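Local coordinates for glutamine amidotransferase domain-containing protein (Thermotoga maritima, PDB 1O1Y) that probably hydrolyses glutamine and passes the released ammonia to an acceptor, in the manner of glutamine amidotransferase domains with a flavodoxin-like fold, at residues A[114-128]-A[142-155]. Residues are numbered along the deposited sequence; the frame is centred on the assembly and turned at random. Where two conformers were deposited one is given.
With SO4 (sulfate ion), chain C; SO4 (sulfate ion), chain E; SO4 (sulfate ion), chain I; SO4 (sulfate ion), chain H.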
ATOM      1  N   VAL A 114     -11.040   5.731  10.667  1.00  9.66           N
ATOM      2  CA  VAL A 114     -10.741   6.152   9.319  1.00  9.16           C
ATOM      3  C   VAL A 114     -11.809   7.159   8.897  1.00  9.95           C
ATOM      4  O   VAL A 114     -13.001   7.029   9.228  1.00  8.56           O
ATOM      5  CB  VAL A 114     -10.783   4.916   8.370  1.00  9.99           C
ATOM      6  CG1 VAL A 114     -10.615   5.311   6.910  1.00 11.54           C
ATOM      7  CG2 VAL A 114      -9.780   3.890   8.851  1.00  8.77           C
ATOM      8  N   TYR A 115     -11.380   8.179   8.163  1.00  8.99           N
ATOM      9  CA  TYR A 115     -12.274   9.288   7.840  1.00  9.15           C
ATOM     10  C   TYR A 115     -11.758  10.138   6.726  1.00  9.79           C
ATOM     11  O   TYR A 115     -10.588  10.074   6.369  1.00 10.27           O
ATOM     12  CB  TYR A 115     -12.504  10.191   9.046  1.00 10.09           C
ATOM     13  CG  TYR A 115     -11.226  10.502   9.816  1.00  9.16           C
ATOM     14  CD1 TYR A 115     -10.414  11.577   9.462  1.00 10.20           C
ATOM     15  CD2 TYR A 115     -10.839   9.716  10.914  1.00 11.29           C
ATOM     16  CE1 TYR A 115      -9.245  11.863  10.150  1.00 13.39           C
ATOM     17  CE2 TYR A 115      -9.678  10.005  11.626  1.00 11.06           C
ATOM     18  CZ  TYR A 115      -8.873  11.079  11.243  1.00 15.29           C
ATOM     19  OH  TYR A 115      -7.724  11.374  11.945  1.00 14.32           O
ATOM     20  N   ARG A 116     -12.669  10.921   6.169  1.00 10.35           N
ATOM     21  CA  ARG A 116     -12.337  11.843   5.074  1.00 11.60           C
ATOM     22  C   ARG A 116     -11.328  12.868   5.567  1.00 11.65           C
ATOM     23  O   ARG A 116     -11.526  13.489   6.618  1.00 13.34           O
ATOM     24  CB  ARG A 116     -13.586  12.551   4.540  1.00 13.00           C
ATOM     25  CG  ARG A 116     -13.367  13.270   3.187  1.00 16.14           C
ATOM     26  CD  ARG A 116     -14.582  14.016   2.686  1.00 24.27           C
ATOM     27  NE  ARG A 116     -14.863  15.160   3.554  1.00 31.12           N
ATOM     28  CZ  ARG A 116     -14.331  16.381   3.423  1.00 37.82           C
ATOM     29  NH1 ARG A 116     -13.468  16.660   2.448  1.00 37.37           N
ATOM     30  NH2 ARG A 116     -14.668  17.338   4.285  1.00 35.03           N
ATOM     31  N   GLY A 117     -10.245  13.034   4.800  1.00  9.54           N
ATOM     32  CA  GLY A 117      -9.258  14.029   5.105  1.00 11.04           C
ATOM     33  C   GLY A 117      -9.797  15.435   5.039  1.00 12.73           C
ATOM     34  O   GLY A 117     -10.562  15.775   4.127  1.00 12.67           O
ATOM     35  N   LYS A 118      -9.426  16.275   5.995  1.00 12.10           N
ATOM     36  CA  LYS A 118      -9.955  17.638   6.050  1.00 13.13           C
ATOM     37  C   LYS A 118      -9.048  18.674   5.396  1.00 13.36           C
ATOM     38  O   LYS A 118      -9.361  19.853   5.390  1.00 12.43           O
ATOM     39  CB  LYS A 118     -10.265  18.015   7.515  1.00 14.30           C
ATOM     40  CG  LYS A 118     -11.238  17.025   8.218  1.00 17.40           C
ATOM     41  CD  LYS A 118     -12.551  16.782   7.409  1.00 18.91           C
ATOM     42  CE  LYS A 118     -13.598  15.919   8.172  1.00 18.71           C
ATOM     43  NZ  LYS A 118     -13.216  14.430   8.330  1.00 11.30           N
ATOM     44  N   ASN A 119      -7.960  18.225   4.793  1.00 12.48           N
ATOM     45  CA  ASN A 119      -7.002  19.101   4.130  1.00 14.53           C
ATOM     46  C   ASN A 119      -6.908  18.833   2.639  1.00 17.05           C
ATOM     47  O   ASN A 119      -5.850  19.063   2.037  1.00 21.90           O
ATOM     48  CB  ASN A 119      -5.621  18.970   4.770  1.00 14.70           C
ATOM     49  CG  ASN A 119      -5.545  19.607   6.154  1.00 19.23           C
ATOM     50  OD1 ASN A 119      -6.303  20.508   6.473  1.00 24.66           O
ATOM     51  ND2 ASN A 119      -4.625  19.136   6.977  1.00 15.91           N
ATOM     52  N   GLY A 120      -8.002  18.355   2.061  1.00 16.20           N
ATOM     53  CA  GLY A 120      -8.082  18.045   0.644  1.00 17.02           C
ATOM     54  C   GLY A 120      -7.512  16.687   0.274  1.00 14.70           C
ATOM     55  O   GLY A 120      -6.815  16.037   1.062  1.00 13.28           O
ATOM     56  N   GLU A 121      -7.846  16.243  -0.926  1.00 12.17           N
ATOM     57  CA  GLU A 121      -7.290  15.007  -1.450  1.00 13.27           C
ATOM     58  C   GLU A 121      -5.828  15.222  -1.854  1.00 13.74           C
ATOM     59  O   GLU A 121      -5.419  16.329  -2.205  1.00 13.45           O
ATOM     60  CB  GLU A 121      -8.043  14.541  -2.679  1.00 14.25           C
ATOM     61  CG  GLU A 121      -9.465  14.083  -2.452  1.00 21.26           C
ATOM     62  CD  GLU A 121     -10.078  13.532  -3.729  1.00 33.90           C
ATOM     63  OE1 GLU A 121     -10.423  12.332  -3.813  1.00 45.70           O
ATOM     64  OE2 GLU A 121     -10.160  14.304  -4.674  1.00 27.95           O
ATOM     65  N   GLU A 122      -5.057  14.156  -1.793  1.00 12.79           N
ATOM     66  CA  GLU A 122      -3.718  14.122  -2.343  1.00 12.97           C
ATOM     67  C   GLU A 122      -3.748  13.236  -3.577  1.00 11.28           C
ATOM     68  O   GLU A 122      -3.915  12.019  -3.473  1.00 12.33           O
ATOM     69  CB  GLU A 122      -2.742  13.588  -1.299  1.00 12.30           C
ATOM     70  CG  GLU A 122      -2.448  14.552  -0.144  1.00 13.59           C
ATOM     71  CD  GLU A 122      -1.360  14.033   0.795  1.00 19.95           C
ATOM     72  OE1 GLU A 122      -1.402  12.848   1.223  1.00 17.51           O
ATOM     73  OE2 GLU A 122      -0.446  14.811   1.156  1.00 16.78           O
ATOM     74  N   ILE A 123      -3.650  13.855  -4.754  1.00 12.22           N
ATOM     75  CA  ILE A 123      -3.594  13.117  -5.990  1.00 11.34           C
ATOM     76  C   ILE A 123      -2.407  13.688  -6.754  1.00 11.96           C
ATOM     77  O   ILE A 123      -2.433  14.829  -7.208  1.00 11.34           O
ATOM     78  CB  ILE A 123      -4.852  13.239  -6.819  1.00 11.37           C
ATOM     79  CG1 ILE A 123      -6.061  12.731  -6.033  1.00 13.57           C
ATOM     80  CG2 ILE A 123      -4.653  12.464  -8.143  1.00 16.00           C
ATOM     81  CD1 ILE A 123      -7.391  12.933  -6.745  1.00 18.36           C
ATOM     82  N   GLY A 124      -1.344  12.907  -6.825  1.00 10.31           N
ATOM     83  CA  GLY A 124      -0.115  13.395  -7.430  1.00 12.18           C
ATOM     84  C   GLY A 124       1.107  13.151  -6.599  1.00 11.20           C
ATOM     85  O   GLY A 124       1.106  12.297  -5.739  1.00 10.92           O
ATOM     86  N   TRP A 125       2.146  13.964  -6.828  1.00 10.76           N
ATOM     87  CA  TRP A 125       3.437  13.715  -6.189  1.00 10.85           C
ATOM     88  C   TRP A 125       3.637  14.686  -5.024  1.00  9.86           C
ATOM     89  O   TRP A 125       3.464  15.899  -5.192  1.00 10.65           O
ATOM     90  CB  TRP A 125       4.539  13.866  -7.260  1.00 11.26           C
ATOM     91  CG  TRP A 125       4.537  12.719  -8.214  1.00  9.14           C
ATOM     92  CD1 TRP A 125       3.939  12.663  -9.436  1.00 11.20           C
ATOM     93  CD2 TRP A 125       5.166  11.448  -8.018  1.00  8.25           C
ATOM     94  NE1 TRP A 125       4.164  11.425 -10.010  1.00  8.69           N
ATOM     95  CE2 TRP A 125       4.915  10.669  -9.164  1.00  8.71           C
ATOM     96  CE3 TRP A 125       5.940  10.900  -7.011  1.00  8.98           C
ATOM     97  CZ2 TRP A 125       5.394   9.382  -9.309  1.00  8.82           C
ATOM     98  CZ3 TRP A 125       6.419   9.634  -7.148  1.00  9.60           C
ATOM     99  CH2 TRP A 125       6.150   8.880  -8.312  1.00 10.11           C
ATOM    100  N   TYR A 126       3.918  14.148  -3.839  1.00  8.97           N
ATOM    101  CA  TYR A 126       3.985  14.927  -2.612  1.00 10.50           C
ATOM    102  C   TYR A 126       5.141  14.424  -1.791  1.00 10.03           C
ATOM    103  O   TYR A 126       5.516  13.279  -1.874  1.00 11.19           O
ATOM    104  CB  TYR A 126       2.695  14.769  -1.760  1.00 11.57           C
ATOM    105  CG  TYR A 126       1.399  15.284  -2.386  1.00 10.89           C
ATOM    106  CD1 TYR A 126       0.748  14.584  -3.376  1.00 14.05           C
ATOM    107  CD2 TYR A 126       0.803  16.459  -1.952  1.00 15.83           C
ATOM    108  CE1 TYR A 126      -0.384  15.043  -3.939  1.00 13.86           C
ATOM    109  CE2 TYR A 126      -0.384  16.919  -2.510  1.00 16.97           C
ATOM    110  CZ  TYR A 126      -0.984  16.192  -3.503  1.00 16.89           C
ATOM    111  OH  TYR A 126      -2.170  16.639  -4.089  1.00 16.34           O
ATOM    112  N   PHE A 127       5.652  15.287  -0.926  1.00  9.91           N
ATOM    113  CA  PHE A 127       6.585  14.842   0.125  1.00  8.45           C
ATOM    114  C   PHE A 127       5.891  14.161   1.310  1.00 10.72           C
ATOM    115  O   PHE A 127       4.814  14.575   1.757  1.00 11.09           O
ATOM    116  CB  PHE A 127       7.372  16.044   0.657  1.00  7.77           C
ATOM    117  CG  PHE A 127       8.434  16.561  -0.300  1.00  9.49           C
ATOM    118  CD1 PHE A 127       9.461  15.763  -0.703  1.00 12.35           C
ATOM    119  CD2 PHE A 127       8.390  17.854  -0.771  1.00 16.46           C
ATOM    120  CE1 PHE A 127      10.464  16.226  -1.566  1.00 15.38           C
ATOM    121  CE2 PHE A 127       9.378  18.303  -1.661  1.00 17.92           C
ATOM    122  CZ  PHE A 127      10.402  17.477  -2.040  1.00 14.61           C
ATOM    123  N   VAL A 128       6.581  13.170   1.865  1.00  9.73           N
ATOM    124  CA  VAL A 128       6.338  12.616   3.175  1.00  9.96           C
ATOM    125  C   VAL A 128       7.667  12.682   3.892  1.00 11.43           C
ATOM    126  O   VAL A 128       8.743  12.706   3.283  1.00 10.05           O
ATOM    127  CB  VAL A 128       5.843  11.147   3.161  1.00 11.21           C
ATOM    128  CG1 VAL A 128       4.427  11.107   2.569  1.00 11.63           C
ATOM    129  CG2 VAL A 128       6.780  10.215   2.440  1.00 14.72           C
ATOM    130  N   ASP A 142      15.010  11.117   5.020  1.00 10.89           N
ATOM    131  CA  ASP A 142      14.177  11.913   5.913  1.00 11.63           C
ATOM    132  C   ASP A 142      12.981  12.533   5.199  1.00 11.81           C
ATOM    133  O   ASP A 142      11.919  12.699   5.805  1.00 10.31           O
ATOM    134  CB  ASP A 142      15.011  13.026   6.539  1.00 11.16           C
ATOM    135  CG  ASP A 142      16.012  12.507   7.550  1.00 14.19           C
ATOM    136  OD1 ASP A 142      16.924  13.280   7.904  1.00  9.63           O
ATOM    137  OD2 ASP A 142      15.938  11.347   8.020  1.00 12.32           O
ATOM    138  N   ARG A 143      13.162  12.871   3.919  1.00 10.11           N
ATOM    139  CA  ARG A 143      12.128  13.561   3.150  1.00 11.54           C
ATOM    140  C   ARG A 143      12.101  12.964   1.763  1.00 10.97           C
ATOM    141  O   ARG A 143      13.131  12.950   1.090  1.00 13.40           O
ATOM    142  CB  ARG A 143      12.473  15.028   3.147  1.00 10.79           C
ATOM    143  CG  ARG A 143      11.623  16.052   2.364  1.00 16.05           C
ATOM    144  CD  ARG A 143      12.329  17.385   2.456  1.00 18.57           C
ATOM    145  NE  ARG A 143      11.771  18.544   1.763  1.00 20.66           N
ATOM    146  CZ  ARG A 143      12.260  19.064   0.676  1.00 16.55           C
ATOM    147  NH1 ARG A 143      11.677  20.135   0.183  1.00 26.21           N
ATOM    148  NH2 ARG A 143      13.290  18.499   0.017  1.00 14.66           N
ATOM    149  N   LEU A 144      10.948  12.442   1.360  1.00 11.17           N
ATOM    150  CA  LEU A 144      10.840  11.547   0.180  1.00 10.97           C
ATOM    151  C   LEU A 144       9.636  12.011  -0.647  1.00 12.13           C
ATOM    152  O   LEU A 144       8.530  12.186  -0.102  1.00 11.08           O
ATOM    153  CB  LEU A 144      10.620  10.084   0.676  1.00 12.76           C
ATOM    154  CG  LEU A 144      10.599   8.967  -0.396  1.00 15.61           C
ATOM    155  CD1 LEU A 144      11.933   8.817  -1.157  1.00 19.85           C
ATOM    156  CD2 LEU A 144      10.233   7.661   0.236  1.00 21.82           C
ATOM    157  N   ARG A 145       9.834  12.127  -1.953  1.00 11.37           N
ATOM    158  CA  ARG A 145       8.727  12.374  -2.868  1.00 12.22           C
ATOM    159  C   ARG A 145       8.071  11.068  -3.253  1.00 12.31           C
ATOM    160  O   ARG A 145       8.724  10.132  -3.704  1.00 12.18           O
ATOM    161  CB  ARG A 145       9.231  13.091  -4.096  1.00 13.60           C
ATOM    162  CG  ARG A 145       8.138  13.662  -4.916  1.00 20.44           C
ATOM    163  CD  ARG A 145       8.639  14.470  -6.134  1.00 21.16           C
ATOM    164  NE  ARG A 145       9.209  15.756  -5.745  0.65 24.57           N
ATOM    165  CZ  ARG A 145      10.502  16.066  -5.736  0.65 15.28           C
ATOM    166  NH1 ARG A 145      11.441  15.185  -6.103  0.65 22.89           N
ATOM    167  NH2 ARG A 145      10.869  17.297  -5.395  0.65 17.62           N
ATOM    168  N   VAL A 146       6.764  10.995  -3.013  1.00 10.30           N
ATOM    169  CA  VAL A 146       5.985   9.788  -3.244  1.00 10.49           C
ATOM    170  C   VAL A 146       4.668  10.097  -3.963  1.00 10.85           C
ATOM    171  O   VAL A 146       4.226  11.277  -4.077  1.00 11.05           O
ATOM    172  CB  VAL A 146       5.671   9.063  -1.913  1.00 10.17           C
ATOM    173  CG1 VAL A 146       6.931   8.717  -1.184  1.00 12.64           C
ATOM    174  CG2 VAL A 146       4.707   9.882  -1.063  1.00 10.31           C
ATOM    175  N   PHE A 147       4.048   9.050  -4.488  1.00  8.94           N
ATOM    176  CA  PHE A 147       2.807   9.225  -5.248  1.00 11.05           C
ATOM    177  C   PHE A 147       1.563   8.930  -4.367  1.00 10.44           C
ATOM    178  O   PHE A 147       1.490   7.932  -3.655  1.00 12.04           O
ATOM    179  CB  PHE A 147       2.803   8.327  -6.456  1.00  9.97           C
ATOM    180  CG  PHE A 147       1.591   8.459  -7.314  1.00 10.57           C
ATOM    181  CD1 PHE A 147       1.305   9.644  -7.969  1.00 11.71           C
ATOM    182  CD2 PHE A 147       0.760   7.352  -7.515  1.00 15.36           C
ATOM    183  CE1 PHE A 147       0.162   9.726  -8.806  1.00 12.83           C
ATOM    184  CE2 PHE A 147      -0.342   7.428  -8.328  1.00 16.43           C
ATOM    185  CZ  PHE A 147      -0.653   8.628  -8.957  1.00 14.69           C
ATOM    186  N   GLN A 148       0.618   9.840  -4.413  1.00 10.96           N
ATOM    187  CA  GLN A 148      -0.582   9.799  -3.576  1.00  9.71           C
ATOM    188  C   GLN A 148      -1.806   9.771  -4.442  1.00  9.18           C
ATOM    189  O   GLN A 148      -1.887  10.452  -5.487  1.00 11.21           O
ATOM    190  CB  GLN A 148      -0.699  11.059  -2.708  1.00  8.61           C
ATOM    191  CG  GLN A 148       0.448  11.217  -1.701  1.00 10.96           C
ATOM    192  CD  GLN A 148       0.273  10.371  -0.460  1.00 12.97           C
ATOM    193  OE1 GLN A 148      -0.517   9.420  -0.439  1.00 12.96           O
ATOM    194  NE2 GLN A 148       1.018  10.725   0.601  1.00 12.12           N
ATOM    195  N   TRP A 149      -2.793   9.022  -4.001  1.00 10.59           N
ATOM    196  CA  TRP A 149      -4.095   9.069  -4.615  1.00 11.81           C
ATOM    197  C   TRP A 149      -5.155   8.708  -3.576  1.00 11.73           C
ATOM    198  O   TRP A 149      -5.702   7.616  -3.577  1.00 12.55           O
ATOM    199  CB  TRP A 149      -4.179   8.123  -5.813  1.00 12.69           C
ATOM    200  CG  TRP A 149      -5.308   8.514  -6.770  1.00 13.83           C
ATOM    201  CD1 TRP A 149      -6.599   8.806  -6.450  1.00 23.97           C
ATOM    202  CD2 TRP A 149      -5.207   8.686  -8.192  1.00 10.99           C
ATOM    203  NE1 TRP A 149      -7.298   9.157  -7.581  1.00 24.32           N
ATOM    204  CE2 TRP A 149      -6.468   9.067  -8.663  1.00 21.79           C
ATOM    205  CE3 TRP A 149      -4.169   8.565  -9.108  1.00 16.10           C
ATOM    206  CZ2 TRP A 149      -6.713   9.309 -10.017  1.00 21.06           C
ATOM    207  CZ3 TRP A 149      -4.422   8.791 -10.446  1.00 18.36           C
ATOM    208  CH2 TRP A 149      -5.672   9.161 -10.880  1.00 18.99           C
ATOM    209  N   HIS A 150      -5.460   9.648  -2.686  1.00 11.13           N
ATOM    210  CA  HIS A 150      -6.357   9.341  -1.570  1.00 11.81           C
ATOM    211  C   HIS A 150      -7.068  10.590  -1.083  1.00 11.85           C
ATOM    212  O   HIS A 150      -6.522  11.681  -1.113  1.00 11.34           O
ATOM    213  CB  HIS A 150      -5.597   8.658  -0.411  1.00 11.96           C
ATOM    214  CG  HIS A 150      -4.786   9.596   0.427  1.00 15.25           C
ATOM    215  ND1 HIS A 150      -5.242  10.098   1.634  1.00 16.76           N
ATOM    216  CD2 HIS A 150      -3.569  10.158   0.223  1.00 16.34           C
ATOM    217  CE1 HIS A 150      -4.339  10.932   2.127  1.00 18.30           C
ATOM    218  NE2 HIS A 150      -3.325  11.002   1.279  1.00 15.36           N
ATOM    219  N   GLY A 151      -8.275  10.367  -0.585  1.00 10.42           N
ATOM    220  CA  GLY A 151      -9.067  11.363   0.079  1.00 10.08           C
ATOM    221  C   GLY A 151      -9.295  11.068   1.547  1.00 12.10           C
ATOM    222  O   GLY A 151      -9.672  11.971   2.273  1.00 13.40           O
ATOM    223  N   ASP A 152      -9.109   9.828   1.958  1.00 11.17           N
ATOM    224  CA  ASP A 152      -9.325   9.448   3.360  1.00 12.24           C
ATOM    225  C   ASP A 152      -7.996   9.375   4.072  1.00 11.23           C
ATOM    226  O   ASP A 152      -6.919   9.225   3.462  1.00 11.76           O
ATOM    227  CB  ASP A 152     -10.016   8.095   3.484  1.00 11.79           C
ATOM    228  CG  ASP A 152     -11.527   8.154   3.232  1.00 16.91           C
ATOM    229  OD1 ASP A 152     -12.111   9.252   2.951  1.00 14.17           O
ATOM    230  OD2 ASP A 152     -12.205   7.085   3.268  1.00 23.81           O
ATOM    231  N   THR A 153      -8.082   9.487   5.380  1.00 11.65           N
ATOM    232  CA  THR A 153      -6.948   9.262   6.284  1.00 11.09           C
ATOM    233  C   THR A 153      -7.387   8.507   7.544  1.00 12.22           C
ATOM    234  O   THR A 153      -8.469   7.971   7.607  1.00 12.10           O
ATOM    235  CB  THR A 153      -6.258  10.654   6.592  1.00 13.07           C
ATOM    236  OG1 THR A 153      -4.988  10.462   7.248  1.00 11.69           O
ATOM    237  CG2 THR A 153      -7.084  11.500   7.481  1.00 12.55           C
ATOM    238  N   PHE A 154      -6.518   8.423   8.540  1.00 12.17           N
ATOM    239  CA  PHE A 154      -6.791   7.648   9.722  1.00 11.14           C
ATOM    240  C   PHE A 154      -6.050   8.215  10.920  1.00 10.72           C
ATOM    241  O   PHE A 154      -5.083   8.954  10.780  1.00 11.38           O
ATOM    242  CB  PHE A 154      -6.406   6.164   9.510  1.00 11.88           C
ATOM    243  CG  PHE A 154      -5.010   5.965   8.958  1.00 11.69           C
ATOM    244  CD1 PHE A 154      -4.791   5.896   7.589  1.00 18.12           C
ATOM    245  CD2 PHE A 154      -3.912   5.902   9.810  1.00 16.39           C
ATOM    246  CE1 PHE A 154      -3.483   5.775   7.092  1.00 14.50           C
ATOM    247  CE2 PHE A 154      -2.614   5.773   9.320  1.00 15.76           C
ATOM    248  CZ  PHE A 154      -2.403   5.719   7.967  1.00 16.58           C
ATOM    249  N   ASP A 155      -6.532   7.840  12.102  1.00 11.84           N
ATOM    250  CA  ASP A 155      -5.814   8.038  13.360  1.00 11.29           C
ATOM    251  C   ASP A 155      -4.727   6.975  13.488  1.00 11.45           C
ATOM    252  O   ASP A 155      -4.825   5.894  12.936  1.00 11.29           O
ATOM    253  CB  ASP A 155      -6.748   7.878  14.521  1.00 11.10           C
ATOM    254  CG  ASP A 155      -7.687   9.048  14.692  1.00 10.56           C
ATOM    255  OD1 ASP A 155      -7.369  10.153  14.175  1.00 13.56           O
ATOM    256  OD2 ASP A 155      -8.754   8.932  15.345  1.00 12.91           O
TER
HETATM  257  S   SO4 C 402      -9.957   7.279  -0.711  0.50 29.95           S
HETATM  258  O1  SO4 C 402     -10.072   8.236  -1.793  0.50 22.51           O
HETATM  259  O2  SO4 C 402      -8.818   7.492   0.213  0.50 16.94           O
HETATM  260  O3  SO4 C 402      -9.716   5.993  -1.365  0.50 36.85           O
HETATM  261  O4  SO4 C 402     -11.202   7.153   0.064  0.50 28.83           O
HETATM  262  S   SO4 E 404      13.135  20.245  -3.497  0.50 16.94           S
HETATM  263  O1  SO4 E 404      14.047  21.215  -4.058  0.50 16.20           O
HETATM  264  O2  SO4 E 404      13.875  19.255  -2.771  0.50 11.81           O
HETATM  265  O3  SO4 E 404      12.322  19.606  -4.519  0.50 21.37           O
HETATM  266  O4  SO4 E 404      12.170  20.964  -2.699  0.50 12.02           O
HETATM  267  S   SO4 I 408      18.980  11.609   4.191  0.50 17.48           S
HETATM  268  O1  SO4 I 408      19.029  11.527   2.744  0.50 24.24           O
HETATM  269  O2  SO4 I 408      19.890  12.649   4.724  0.50 11.96           O
HETATM  270  O3  SO4 I 408      19.363  10.324   4.753  0.50 33.91           O
HETATM  271  O4  SO4 I 408      17.632  11.757   4.558  0.50  6.43           O
HETATM  272  S   SO4 H 407      15.968  15.991  -6.320  0.50 24.15           S
HETATM  273  O1  SO4 H 407      16.881  16.335  -7.406  0.50 12.16           O
HETATM  274  O2  SO4 H 407      16.483  14.844  -5.581  0.50 33.33           O
HETATM  275  O3  SO4 H 407      14.607  15.607  -6.744  0.50 20.70           O
HETATM  276  O4  SO4 H 407      15.970  17.101  -5.387  0.50 24.57           O
HETATM  277  O   HOH W   1     -10.045  14.676   1.501  1.00 22.75           O
HETATM  278  O   HOH W   2     -10.295  10.052  -6.136  1.00 49.34           O
HETATM  279  O   HOH W   3       2.097  13.397   1.315  1.00 19.83           O
HETATM  280  O   HOH W   4       6.070  17.015  -5.301  0.65 33.50           O
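E122 and H150 make the buried polar centre of this antiparallel pairing. NE2 of H150 donates to E122 OE1 at 2.7 Å, in the imidazole plane and on the anti lone pair of the carboxylate, whose plane stands 85° from the ring. Q172 also donates to OE1, and ND1 of H150 is bound to D152 O, so both ring nitrogens are engaged. A classic beta bulge sets W149 and H150 together across from E122. In the large mixed sheet, 143-150 pairs with 122-123 and, past a corner at G124, with 125-128. Packing is close on the I123 face: its CG2 sits over the centre of the W149 six-membered ring, and F147 CB lies over that of W125, which helix 211-237 also covers. Strands 114-116 and 152-154 form a separate two-stranded sheet. There chi1 of 44° lays the Y115 ring beside T153, CE1 3.5 Å from CG2, and carries its hydroxyl to D155 OD1, 2.6 Å away and met from above the carboxylate plane. Replacing Y115 with an alanine would probably leave D155 OD1 without this donor and uncover the T153 methyl. The solvent side is the R143 end, where the extended arginine lays its guanidinium flat on F127, planes 21° apart, while NH1 and NH2 hold a sulfate. Chemistry thus differs between ends: enclosed bonds fix the histidine's rotation, whereas R143 offers positive charge occupied here by sulfate, probably from the crystallisation liquor.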